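Local coordinates for conserved domain protein (Bacillus anthracis, PDB 3FBQ) that is of unknown function but folds into antiparallel beta sheets and combines two families of the E-set clan, neither with an assigned role, at residues A[49-53]-A[175-179]; A[208-214]-A[227-233]; A[147-153]-A[166-172]; A[52-58]-A[100-106]. All coordinates share one frame. Residue numbers count along the deposited sequence, not the author numbering.

Contact 1 (A[49-53]-A[175-179]); sequences SDGRT and SFILY
I177 pushes the end of its side chain (chi1 m, chi2 t) against a tight loop: its CD1 lies 3.2 Å from D50 OD2 and 3.7 Å from R52 CB. The loop, 49-53, turns between strands 40-49 and 53-62, and is closed by a backbone hydrogen bond of 2.8 Å from D50 N to T53 O. D50 has helical angles (-58/-24) and G51 a positive phi of 89°, at which a CB would jam against the preceding carbonyl. Segment 175-179 is extended, so S175, I177 and Y179 present one face to the loop while F176 points away. CA-CA spacings of 8.3 Å for D50-S175 and 8.7 Å for R52-I177 fit side-chain packing rather than strand pairing. R52, with chi1 t and chi2 and chi3 both p, places NE 3.0 Å from Y179 OH in a hydrogen bond, in line with the edge of the ring; its NH2 bonds to H106 O and its NH1 to D108 O. At the other end, D50 OD1 approaches S175 OG at 3.6 Å. Burying 200 Å², the contact seats this beta-hairpin turn of the five-stranded sheet on the S175, I177 and Y179 face of the eight-stranded one, joining two E-set sequence families.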
# COMPACT_ATOMS: atom_id res chain seq x y z
N SER A 49 8.63 -11.08 -20.73
CA SER A 49 7.18 -11.00 -20.89
C SER A 49 6.75 -12.01 -21.93
O SER A 49 7.22 -12.03 -23.11
CB SER A 49 6.77 -9.62 -21.37
OG SER A 49 5.49 -9.69 -21.93
N ASP A 50 5.88 -12.88 -21.44
CA ASP A 50 5.23 -14.00 -22.14
C ASP A 50 4.48 -13.43 -23.32
O ASP A 50 4.13 -14.15 -24.20
CB ASP A 50 4.09 -14.58 -21.22
CG ASP A 50 4.35 -15.97 -20.76
OD1 ASP A 50 5.17 -16.63 -21.41
OD2 ASP A 50 3.71 -16.47 -19.79
N GLY A 51 4.11 -12.16 -23.27
CA GLY A 51 2.88 -11.77 -23.94
C GLY A 51 1.70 -11.90 -22.98
O GLY A 51 0.71 -11.12 -23.05
N ARG A 52 1.79 -12.87 -22.08
CA ARG A 52 0.70 -13.07 -21.16
C ARG A 52 1.09 -12.55 -19.81
O ARG A 52 0.31 -11.87 -19.15
CB ARG A 52 0.30 -14.55 -21.04
CG ARG A 52 -0.72 -14.88 -19.91
CD ARG A 52 -2.04 -14.03 -19.85
NE ARG A 52 -2.67 -13.93 -21.17
CZ ARG A 52 -3.72 -13.16 -21.47
NH1 ARG A 52 -4.19 -13.14 -22.69
NH2 ARG A 52 -4.32 -12.41 -20.57
N THR A 53 2.31 -12.92 -19.39
CA THR A 53 2.74 -12.61 -18.04
C THR A 53 4.11 -11.87 -18.07
O THR A 53 4.92 -12.07 -18.99
CB THR A 53 2.53 -13.79 -17.00
OG1 THR A 53 3.67 -13.88 -16.17
CG2 THR A 53 2.28 -15.15 -17.59
N SER A 175 8.97 -21.37 -22.30
CA SER A 175 7.85 -21.86 -21.49
C SER A 175 6.62 -22.00 -22.37
O SER A 175 6.62 -21.63 -23.55
CB SER A 175 7.59 -20.90 -20.33
OG SER A 175 7.05 -19.67 -20.82
N PHE A 176 5.59 -22.62 -21.81
CA PHE A 176 4.29 -22.74 -22.52
C PHE A 176 3.11 -22.60 -21.59
O PHE A 176 3.21 -22.97 -20.43
CB PHE A 176 4.21 -24.04 -23.35
CG PHE A 176 3.89 -25.27 -22.55
CD1 PHE A 176 4.89 -26.19 -22.23
CD2 PHE A 176 2.60 -25.55 -22.16
CE1 PHE A 176 4.61 -27.37 -21.53
CE2 PHE A 176 2.32 -26.68 -21.42
CZ PHE A 176 3.32 -27.62 -21.14
N ILE A 177 1.98 -22.13 -22.08
CA ILE A 177 0.79 -21.81 -21.21
C ILE A 177 -0.47 -22.58 -21.51
O ILE A 177 -0.89 -22.66 -22.65
CB ILE A 177 0.43 -20.33 -21.31
CG1 ILE A 177 1.64 -19.44 -21.00
CG2 ILE A 177 -0.75 -20.01 -20.41
CD1 ILE A 177 1.41 -18.03 -21.39
N LEU A 178 -1.09 -23.15 -20.50
CA LEU A 178 -2.44 -23.75 -20.70
C LEU A 178 -3.58 -22.87 -20.15
O LEU A 178 -3.65 -22.63 -18.94
CB LEU A 178 -2.53 -25.16 -20.11
CG LEU A 178 -1.53 -26.18 -20.69
CD1 LEU A 178 -1.70 -27.48 -19.97
CD2 LEU A 178 -1.57 -26.40 -22.19
N TYR A 179 -4.45 -22.41 -21.03
CA TYR A 179 -5.62 -21.70 -20.61
C TYR A 179 -6.81 -22.64 -20.50
O TYR A 179 -7.11 -23.42 -21.39
CB TYR A 179 -5.98 -20.71 -21.65
CG TYR A 179 -4.98 -19.64 -21.85
CD1 TYR A 179 -5.07 -18.43 -21.13
CD2 TYR A 179 -3.96 -19.77 -22.84
CE1 TYR A 179 -4.19 -17.41 -21.35
CE2 TYR A 179 -3.05 -18.73 -23.07
CZ TYR A 179 -3.18 -17.56 -22.32
OH TYR A 179 -2.30 -16.53 -22.53

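Contact 2 (A[208-214]-A[227-233]); sequences DYSGEGN and SATFQKL
Q231 and S210 bond twice: S210 N donates to Q231 OE1 at 2.8 Å, and Q231 N to S210 O at 3.0 Å, so a side-chain amide takes the place of a backbone acceptor. Further along, T229 N to E212 O (3.0 Å) and E212 N to T229 O (2.9 Å, with the carbonyl less surely placed) form a hydrogen-bonded pair, and N214 N reaches S227 O at 2.9 Å. These bonds set the register of an antiparallel beta hairpin made by strands 208-218 and 224-231; the axes of 211-214 and 227-231 approach to 4.4 Å at 154°. G211-F230 and G213-A228 are non-hydrogen-bonded pairs, with CA atoms 3.9 and 4.1 Å apart. A CB on G211 would clash with F230 CD1. F230 (chi1 m) carries its ring on the A228 face; Y209 O lies at the ring edge, 3.7 Å from CD1, and the F176 ring meets F230 from strand 175-184. Y209, also m, brings CB to 4.0 Å from F230 CB and CD2 to 3.7 Å from Q231 CB, while its OH bonds to D203 and N234 N.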
# COMPACT_ATOMS: atom_id res chain seq x y z
N ASP A 208 7.24 -35.04 -17.73
CA ASP A 208 6.36 -34.31 -16.86
C ASP A 208 6.72 -32.83 -16.98
O ASP A 208 7.86 -32.49 -17.31
CB ASP A 208 6.55 -34.78 -15.44
CG ASP A 208 5.22 -34.95 -14.70
OD1 ASP A 208 4.67 -33.97 -14.05
OD2 ASP A 208 4.75 -36.12 -14.75
N TYR A 209 5.77 -31.95 -16.72
CA TYR A 209 6.04 -30.55 -16.75
C TYR A 209 5.67 -29.90 -15.42
O TYR A 209 4.50 -29.97 -14.97
CB TYR A 209 5.34 -29.91 -17.95
CG TYR A 209 5.93 -30.44 -19.23
CD1 TYR A 209 5.45 -31.64 -19.81
CD2 TYR A 209 7.03 -29.81 -19.82
CE1 TYR A 209 6.02 -32.15 -20.96
CE2 TYR A 209 7.62 -30.34 -20.96
CZ TYR A 209 7.09 -31.49 -21.53
OH TYR A 209 7.66 -31.99 -22.68
N SER A 210 6.70 -29.33 -14.79
CA SER A 210 6.56 -28.31 -13.75
C SER A 210 5.94 -27.05 -14.32
O SER A 210 6.24 -26.64 -15.47
CB SER A 210 7.91 -27.94 -13.10
OG SER A 210 8.38 -28.98 -12.23
N GLY A 211 5.09 -26.44 -13.48
CA GLY A 211 4.27 -25.32 -13.86
C GLY A 211 3.80 -24.60 -12.64
O GLY A 211 3.99 -25.07 -11.55
N GLU A 212 3.12 -23.47 -12.84
CA GLU A 212 2.70 -22.59 -11.77
C GLU A 212 1.49 -21.81 -12.21
O GLU A 212 1.58 -21.13 -13.20
CB GLU A 212 3.82 -21.58 -11.58
CG GLU A 212 4.08 -21.25 -10.17
CD GLU A 212 5.54 -20.89 -9.95
OE1 GLU A 212 5.95 -19.73 -10.31
OE2 GLU A 212 6.26 -21.80 -9.43
N GLY A 213 0.39 -21.84 -11.47
CA GLY A 213 -0.78 -21.02 -11.79
C GLY A 213 -0.39 -19.56 -12.05
O GLY A 213 0.66 -19.13 -11.59
N ASN A 214 -1.20 -18.83 -12.82
CA ASN A 214 -1.03 -17.40 -13.06
C ASN A 214 -2.23 -16.67 -12.58
O ASN A 214 -2.33 -15.47 -12.84
CB ASN A 214 -0.93 -17.09 -14.55
CG ASN A 214 0.08 -17.95 -15.25
OD1 ASN A 214 1.15 -18.25 -14.69
ND2 ASN A 214 -0.25 -18.36 -16.49
N SER A 227 -5.21 -20.02 -15.75
CA SER A 227 -4.15 -20.43 -16.67
C SER A 227 -2.89 -20.78 -15.91
O SER A 227 -2.68 -20.31 -14.76
CB SER A 227 -3.87 -19.32 -17.65
OG SER A 227 -2.92 -18.45 -17.11
N ALA A 228 -2.04 -21.64 -16.47
CA ALA A 228 -0.81 -21.97 -15.75
C ALA A 228 0.34 -21.98 -16.70
O ALA A 228 0.17 -22.15 -17.94
CB ALA A 228 -0.93 -23.27 -15.15
N THR A 229 1.54 -21.83 -16.16
CA THR A 229 2.68 -21.85 -17.08
C THR A 229 3.57 -23.01 -16.79
O THR A 229 3.77 -23.35 -15.64
CB THR A 229 3.41 -20.52 -17.03
OG1 THR A 229 2.42 -19.50 -17.01
CG2 THR A 229 4.35 -20.34 -18.30
N PHE A 230 4.07 -23.63 -17.84
CA PHE A 230 4.90 -24.80 -17.66
C PHE A 230 6.16 -24.72 -18.51
O PHE A 230 6.28 -23.86 -19.42
CB PHE A 230 4.16 -26.07 -18.02
CG PHE A 230 2.77 -26.21 -17.42
CD1 PHE A 230 2.53 -27.20 -16.41
CD2 PHE A 230 1.70 -25.45 -17.90
CE1 PHE A 230 1.25 -27.42 -15.88
CE2 PHE A 230 0.39 -25.61 -17.37
CZ PHE A 230 0.16 -26.61 -16.35
N GLN A 231 7.08 -25.62 -18.16
CA GLN A 231 8.42 -25.77 -18.70
C GLN A 231 8.50 -25.74 -20.21
O GLN A 231 7.54 -26.12 -20.88
CB GLN A 231 8.99 -27.12 -18.26
CG GLN A 231 9.22 -27.25 -16.77
CD GLN A 231 9.86 -28.57 -16.44
OE1 GLN A 231 9.35 -29.33 -15.63
NE2 GLN A 231 10.94 -28.87 -17.11
N LYS A 232 9.66 -25.29 -20.73
CA LYS A 232 10.00 -25.48 -22.14
C LYS A 232 9.39 -26.81 -22.56
O LYS A 232 9.82 -27.87 -22.10
CB LYS A 232 11.50 -25.55 -22.33
CG LYS A 232 11.95 -24.79 -23.52
CD LYS A 232 13.17 -25.36 -24.10
CE LYS A 232 13.48 -24.78 -25.47
NZ LYS A 232 12.47 -25.00 -26.58
N LEU A 233 8.34 -26.74 -23.37
CA LEU A 233 7.84 -27.88 -24.12
C LEU A 233 8.93 -28.68 -24.86
O LEU A 233 9.69 -28.10 -25.59
CB LEU A 233 6.86 -27.37 -25.16
CG LEU A 233 6.16 -28.44 -25.97
CD1 LEU A 233 5.53 -29.49 -25.04
CD2 LEU A 233 5.11 -27.77 -26.81

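Contact 3 (A[147-153]-A[166-172])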
# COMPACT_ATOMS: atom_id res chain seq x y z
N ASP A 147 7.81 -13.64 -28.64
CA ASP A 147 6.74 -14.29 -29.44
C ASP A 147 6.34 -15.65 -28.92
O ASP A 147 7.18 -16.44 -28.47
CB ASP A 147 7.22 -14.54 -30.86
CG ASP A 147 6.86 -13.40 -31.81
OD1 ASP A 147 5.63 -13.01 -31.85
OD2 ASP A 147 7.81 -12.90 -32.51
N SER A 148 5.05 -15.94 -29.03
CA SER A 148 4.60 -17.30 -28.81
C SER A 148 3.55 -17.77 -29.84
O SER A 148 2.73 -16.96 -30.31
CB SER A 148 4.02 -17.38 -27.45
OG SER A 148 2.96 -16.48 -27.46
N LYS A 149 3.59 -19.07 -30.14
CA LYS A 149 2.60 -19.76 -30.97
C LYS A 149 1.42 -20.19 -30.13
O LYS A 149 1.55 -21.11 -29.29
CB LYS A 149 3.22 -21.01 -31.60
CG LYS A 149 3.34 -20.91 -33.11
CD LYS A 149 3.05 -22.23 -33.84
CE LYS A 149 1.65 -22.28 -34.41
NZ LYS A 149 0.65 -22.68 -33.35
N GLU A 150 0.28 -19.55 -30.35
CA GLU A 150 -0.95 -19.97 -29.68
C GLU A 150 -1.92 -20.58 -30.62
O GLU A 150 -2.18 -20.03 -31.67
CB GLU A 150 -1.72 -18.86 -29.06
CG GLU A 150 -1.02 -17.63 -28.76
CD GLU A 150 -2.05 -16.54 -28.58
OE1 GLU A 150 -2.87 -16.61 -27.63
OE2 GLU A 150 -2.09 -15.62 -29.43
N ARG A 151 -2.46 -21.73 -30.21
CA ARG A 151 -3.53 -22.40 -30.91
C ARG A 151 -4.74 -22.38 -29.99
O ARG A 151 -4.62 -22.52 -28.76
CB ARG A 151 -3.14 -23.83 -31.20
CG ARG A 151 -3.85 -24.38 -32.41
CD ARG A 151 -3.14 -25.62 -32.93
NE ARG A 151 -3.34 -26.75 -32.02
CZ ARG A 151 -4.31 -27.66 -32.14
NH1 ARG A 151 -5.20 -27.60 -33.14
NH2 ARG A 151 -4.40 -28.66 -31.25
N THR A 152 -5.92 -22.19 -30.57
CA THR A 152 -7.12 -22.36 -29.75
C THR A 152 -7.62 -23.80 -29.80
O THR A 152 -7.86 -24.33 -30.87
CB THR A 152 -8.22 -21.33 -30.06
OG1 THR A 152 -9.40 -22.04 -30.45
CG2 THR A 152 -7.78 -20.42 -31.21
N ILE A 153 -7.75 -24.41 -28.63
CA ILE A 153 -8.10 -25.82 -28.47
C ILE A 153 -9.39 -26.05 -27.65
O ILE A 153 -9.88 -25.17 -26.95
CB ILE A 153 -6.95 -26.60 -27.78
CG1 ILE A 153 -6.88 -26.25 -26.28
CG2 ILE A 153 -5.69 -26.35 -28.48
CD1 ILE A 153 -5.52 -26.31 -25.63
N MET A 166 -10.47 -27.25 -21.62
CA MET A 166 -9.30 -26.62 -22.19
C MET A 166 -9.79 -25.41 -23.01
O MET A 166 -10.97 -25.31 -23.37
CB MET A 166 -8.56 -27.67 -23.05
CG MET A 166 -7.77 -28.81 -22.25
SD MET A 166 -6.83 -28.27 -20.75
CE MET A 166 -8.09 -28.36 -19.47
N GLU A 167 -8.92 -24.44 -23.26
CA GLU A 167 -9.33 -23.26 -24.04
C GLU A 167 -8.24 -22.89 -25.04
O GLU A 167 -8.49 -22.63 -26.24
CB GLU A 167 -9.56 -22.04 -23.13
CG GLU A 167 -10.97 -21.78 -22.52
CD GLU A 167 -10.94 -20.63 -21.45
OE1 GLU A 167 -11.97 -20.31 -20.77
OE2 GLU A 167 -9.84 -20.05 -21.26
N LYS A 168 -7.01 -22.86 -24.55
CA LYS A 168 -5.94 -22.37 -25.38
C LYS A 168 -4.61 -22.93 -24.99
O LYS A 168 -4.40 -23.29 -23.83
CB LYS A 168 -5.88 -20.86 -25.28
CG LYS A 168 -5.50 -20.25 -26.59
CD LYS A 168 -4.89 -18.89 -26.42
CE LYS A 168 -5.91 -17.84 -25.93
NZ LYS A 168 -7.22 -18.02 -26.64
N VAL A 169 -3.68 -22.97 -25.93
CA VAL A 169 -2.34 -23.36 -25.57
C VAL A 169 -1.38 -22.33 -26.18
O VAL A 169 -1.67 -21.82 -27.26
CB VAL A 169 -2.04 -24.82 -26.02
CG1 VAL A 169 -2.11 -24.96 -27.55
CG2 VAL A 169 -0.71 -25.34 -25.46
N ALA A 170 -0.27 -21.98 -25.50
CA ALA A 170 0.67 -21.01 -26.07
C ALA A 170 2.13 -21.33 -25.77
O ALA A 170 2.48 -21.52 -24.64
CB ALA A 170 0.30 -19.58 -25.65
N MET A 171 3.00 -21.34 -26.78
CA MET A 171 4.32 -21.94 -26.63
C MET A 171 5.39 -20.92 -26.96
O MET A 171 5.50 -20.52 -28.11
CB MET A 171 4.40 -23.23 -27.48
CG MET A 171 3.14 -24.22 -27.29
SD MET A 171 2.80 -25.42 -28.71
CE MET A 171 1.74 -24.51 -29.86
N SER A 172 6.14 -20.45 -25.96
CA SER A 172 7.30 -19.59 -26.18
C SER A 172 8.53 -20.45 -26.21
O SER A 172 8.47 -21.64 -26.05
CB SER A 172 7.48 -18.59 -25.05
OG SER A 172 8.01 -19.20 -23.86
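A classic beta bulge interrupts strand 162-171 at E167 and K168, both of which face Y179 on the neighbouring strand; E167, at phi/psi -138/-47, has the irregular backbone. On its other side this strand pairs with 149-157 as an antiparallel beta hairpin, and 149-157 is the outermost strand of its sheet within the chain. The axes of 149-152 and 166-171 approach to 4.6 Å at 167°. Two hydrogen-bonded pairs fix the register: K149 N to M171 O (3.1 Å) with M171 N to K149 O (2.9 Å), and R151 N to V169 O (3.1 Å) with V169 N to R151 O (3.0 Å). Between them the non-hydrogen-bonded pair E150-A170 brings its CA atoms to 4.1 Å, and the CA of E150 makes a CH...O contact with V169 O at 3.1 Å. The ladder extends to the bulge through I153 N to E167 O, 3.1 Å, but there I153 O and E167 O, both acceptors, come within 3.0 Å.

On the face of E150, A170 and K168, E150 stretches along K168, with OE1 3.3 Å from K168 CD, and CG 3.9 Å from A170 CB. On the R151 and V169 face, R151 CB lies 4.0 Å from V169 CG1. I153 provides the apolar end: CG1 sits 3.9 Å from M166 CB, and CD1 packs 3.8 Å from V169 CB.

Contact 4 (A[52-58]-A[100-106])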
# COMPACT_ATOMS: atom_id res chain seq x y z
N ARG A 52 1.79 -12.87 -22.08
CA ARG A 52 0.70 -13.07 -21.16
C ARG A 52 1.09 -12.55 -19.81
O ARG A 52 0.31 -11.87 -19.15
CB ARG A 52 0.30 -14.55 -21.04
CG ARG A 52 -0.72 -14.88 -19.91
CD ARG A 52 -2.04 -14.03 -19.85
NE ARG A 52 -2.67 -13.93 -21.17
CZ ARG A 52 -3.72 -13.16 -21.47
NH1 ARG A 52 -4.19 -13.14 -22.69
NH2 ARG A 52 -4.32 -12.41 -20.57
N THR A 53 2.31 -12.92 -19.39
CA THR A 53 2.74 -12.61 -18.04
C THR A 53 4.11 -11.87 -18.07
O THR A 53 4.92 -12.07 -18.99
CB THR A 53 2.53 -13.79 -17.00
OG1 THR A 53 3.67 -13.88 -16.17
CG2 THR A 53 2.28 -15.15 -17.59
N LEU A 54 4.33 -10.95 -17.13
CA LEU A 54 5.55 -10.17 -17.10
C LEU A 54 6.26 -10.54 -15.82
O LEU A 54 5.65 -10.55 -14.75
CB LEU A 54 5.20 -8.72 -17.11
CG LEU A 54 6.31 -7.78 -16.65
CD1 LEU A 54 7.37 -7.47 -17.74
CD2 LEU A 54 5.64 -6.48 -16.10
N SER A 55 7.52 -10.93 -15.93
CA SER A 55 8.21 -11.38 -14.76
C SER A 55 9.44 -10.55 -14.69
O SER A 55 10.07 -10.21 -15.71
CB SER A 55 8.54 -12.88 -14.75
OG SER A 55 7.64 -13.63 -15.57
N ILE A 56 9.73 -10.18 -13.46
CA ILE A 56 10.75 -9.23 -13.16
C ILE A 56 11.57 -9.72 -11.98
O ILE A 56 11.04 -10.35 -11.04
CB ILE A 56 10.03 -7.94 -12.85
CG1 ILE A 56 10.32 -7.00 -13.96
CG2 ILE A 56 10.17 -7.40 -11.34
CD1 ILE A 56 9.68 -5.73 -13.66
N THR A 57 12.84 -9.37 -12.02
CA THR A 57 13.81 -9.85 -11.08
C THR A 57 14.45 -8.62 -10.45
O THR A 57 14.66 -7.59 -11.14
CB THR A 57 14.74 -10.75 -11.88
OG1 THR A 57 14.35 -12.13 -11.64
CG2 THR A 57 16.12 -10.57 -11.54
N TYR A 58 14.70 -8.65 -9.15
CA TYR A 58 15.23 -7.46 -8.55
C TYR A 58 16.12 -7.75 -7.39
O TYR A 58 16.09 -8.85 -6.84
CB TYR A 58 14.09 -6.54 -8.08
CG TYR A 58 13.30 -7.15 -6.96
CD1 TYR A 58 12.13 -7.92 -7.22
CD2 TYR A 58 13.72 -7.02 -5.63
CE1 TYR A 58 11.44 -8.49 -6.24
CE2 TYR A 58 13.02 -7.61 -4.60
CZ TYR A 58 11.87 -8.33 -4.91
OH TYR A 58 11.18 -8.91 -3.87
N GLY A 100 14.66 -10.99 -5.36
CA GLY A 100 13.30 -11.46 -5.49
C GLY A 100 12.76 -11.43 -6.88
O GLY A 100 13.45 -11.01 -7.84
N MET A 101 11.51 -11.84 -7.01
CA MET A 101 10.89 -11.85 -8.35
C MET A 101 9.49 -11.33 -8.17
O MET A 101 8.81 -11.71 -7.22
CB MET A 101 10.91 -13.28 -8.97
CG MET A 101 10.10 -13.52 -10.30
SD MET A 101 10.36 -15.19 -11.10
CE MET A 101 9.65 -16.17 -9.83
N VAL A 102 9.06 -10.41 -9.01
CA VAL A 102 7.60 -10.16 -9.11
C VAL A 102 7.02 -10.49 -10.51
O VAL A 102 7.65 -10.22 -11.57
CB VAL A 102 7.07 -8.84 -8.44
CG1 VAL A 102 8.16 -7.84 -7.94
CG2 VAL A 102 6.11 -8.21 -9.32
N THR A 103 5.81 -11.03 -10.49
CA THR A 103 5.17 -11.64 -11.63
C THR A 103 3.82 -10.97 -11.80
O THR A 103 3.06 -10.97 -10.86
CB THR A 103 4.88 -13.08 -11.17
OG1 THR A 103 6.01 -13.85 -11.50
CG2 THR A 103 3.64 -13.71 -11.77
N THR A 104 3.46 -10.45 -12.96
CA THR A 104 2.06 -10.01 -13.15
C THR A 104 1.41 -10.59 -14.42
O THR A 104 2.03 -10.64 -15.48
CB THR A 104 1.97 -8.50 -13.10
OG1 THR A 104 2.71 -8.05 -11.97
CG2 THR A 104 0.53 -8.02 -12.97
N THR A 105 0.17 -11.05 -14.31
CA THR A 105 -0.55 -11.61 -15.42
C THR A 105 -1.75 -10.73 -15.75
O THR A 105 -2.61 -10.52 -14.89
CB THR A 105 -0.98 -13.07 -15.09
OG1 THR A 105 0.23 -13.77 -14.81
CG2 THR A 105 -1.58 -13.74 -16.26
N HIS A 106 -1.82 -10.22 -16.97
CA HIS A 106 -2.96 -9.43 -17.34
C HIS A 106 -4.09 -10.38 -17.88
O HIS A 106 -3.81 -11.54 -18.19
CB HIS A 106 -2.52 -8.39 -18.33
CG HIS A 106 -2.42 -8.91 -19.72
ND1 HIS A 106 -1.24 -9.34 -20.28
CD2 HIS A 106 -3.37 -9.08 -20.67
CE1 HIS A 106 -1.45 -9.74 -21.51
NE2 HIS A 106 -2.74 -9.59 -21.78
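This is a regular antiparallel strand pairing, buried within the five-stranded sheet that holds 53-62 and 97-106 as neighbours. The axes of 53-58 and 100-106, approaching to 4.7 Å at 169°, and six successive bridges, T53-T105 to Y58-G100, give an unbroken register. L54-T104 and I56-V102 are hydrogen-bonded pairs with all four N-O distances at 2.8 Å; Y58-G100 closes the ladder with two bonds of 3.0 Å between the backbone N of each residue and the O of the other. The non-hydrogen-bonded pairs lie closer, with CA-CA distances of 4.3 Å for T53-T105, 4.4 Å for S55-T103 and 4.5 Å for T57-M101. CH...O contacts, such as M101 CA to I56 O at 3.1 Å, accompany them.

The ends carry the distinctive chemistry. Y58, with chi1 p, folds its ring over G100, whose CA stands 3.8 Å from the ring centroid in a CH-pi contact; a CB there would clash with Y58 OH. At the opposite end the weak bond H106 N to R52 O (3.5 Å) is backed by R52 NH2 to H106 O (2.6 Å), and the R52 guanidinium stacks on the H106 imidazole, centres 4.2 Å apart and planes at 28°.

Strands 40-49 and 84-92 continue the sheet beyond 53-62 and 97-106 respectively, strand 71-78 packs L76 against L54, V102 and T104, and H136 of the second subunit touches T104.

In the fold
Contacts 2 and 3 are partly buried hairpin ladders of the eight-stranded sheet, separated by strand 175-184: its F176 N and L178 N bond to F230 O and A228 O of contact 2, and its I177 N and Y179 N to A170 O and K168 O of contact 3. Contact 4 is a more buried ladder in the five-stranded sheet, with an arginine-histidine stack and a CH-pi contact at its ends. Contact 1, buried but small, joins the five- and eight-stranded sheets through side chains, without backbone register. R52 and T53 are shared by contacts 1 and 4, and R52 links the two. Contacts 3 and 4 do not touch; N214 of contact 2 packs on T105 of contact 4.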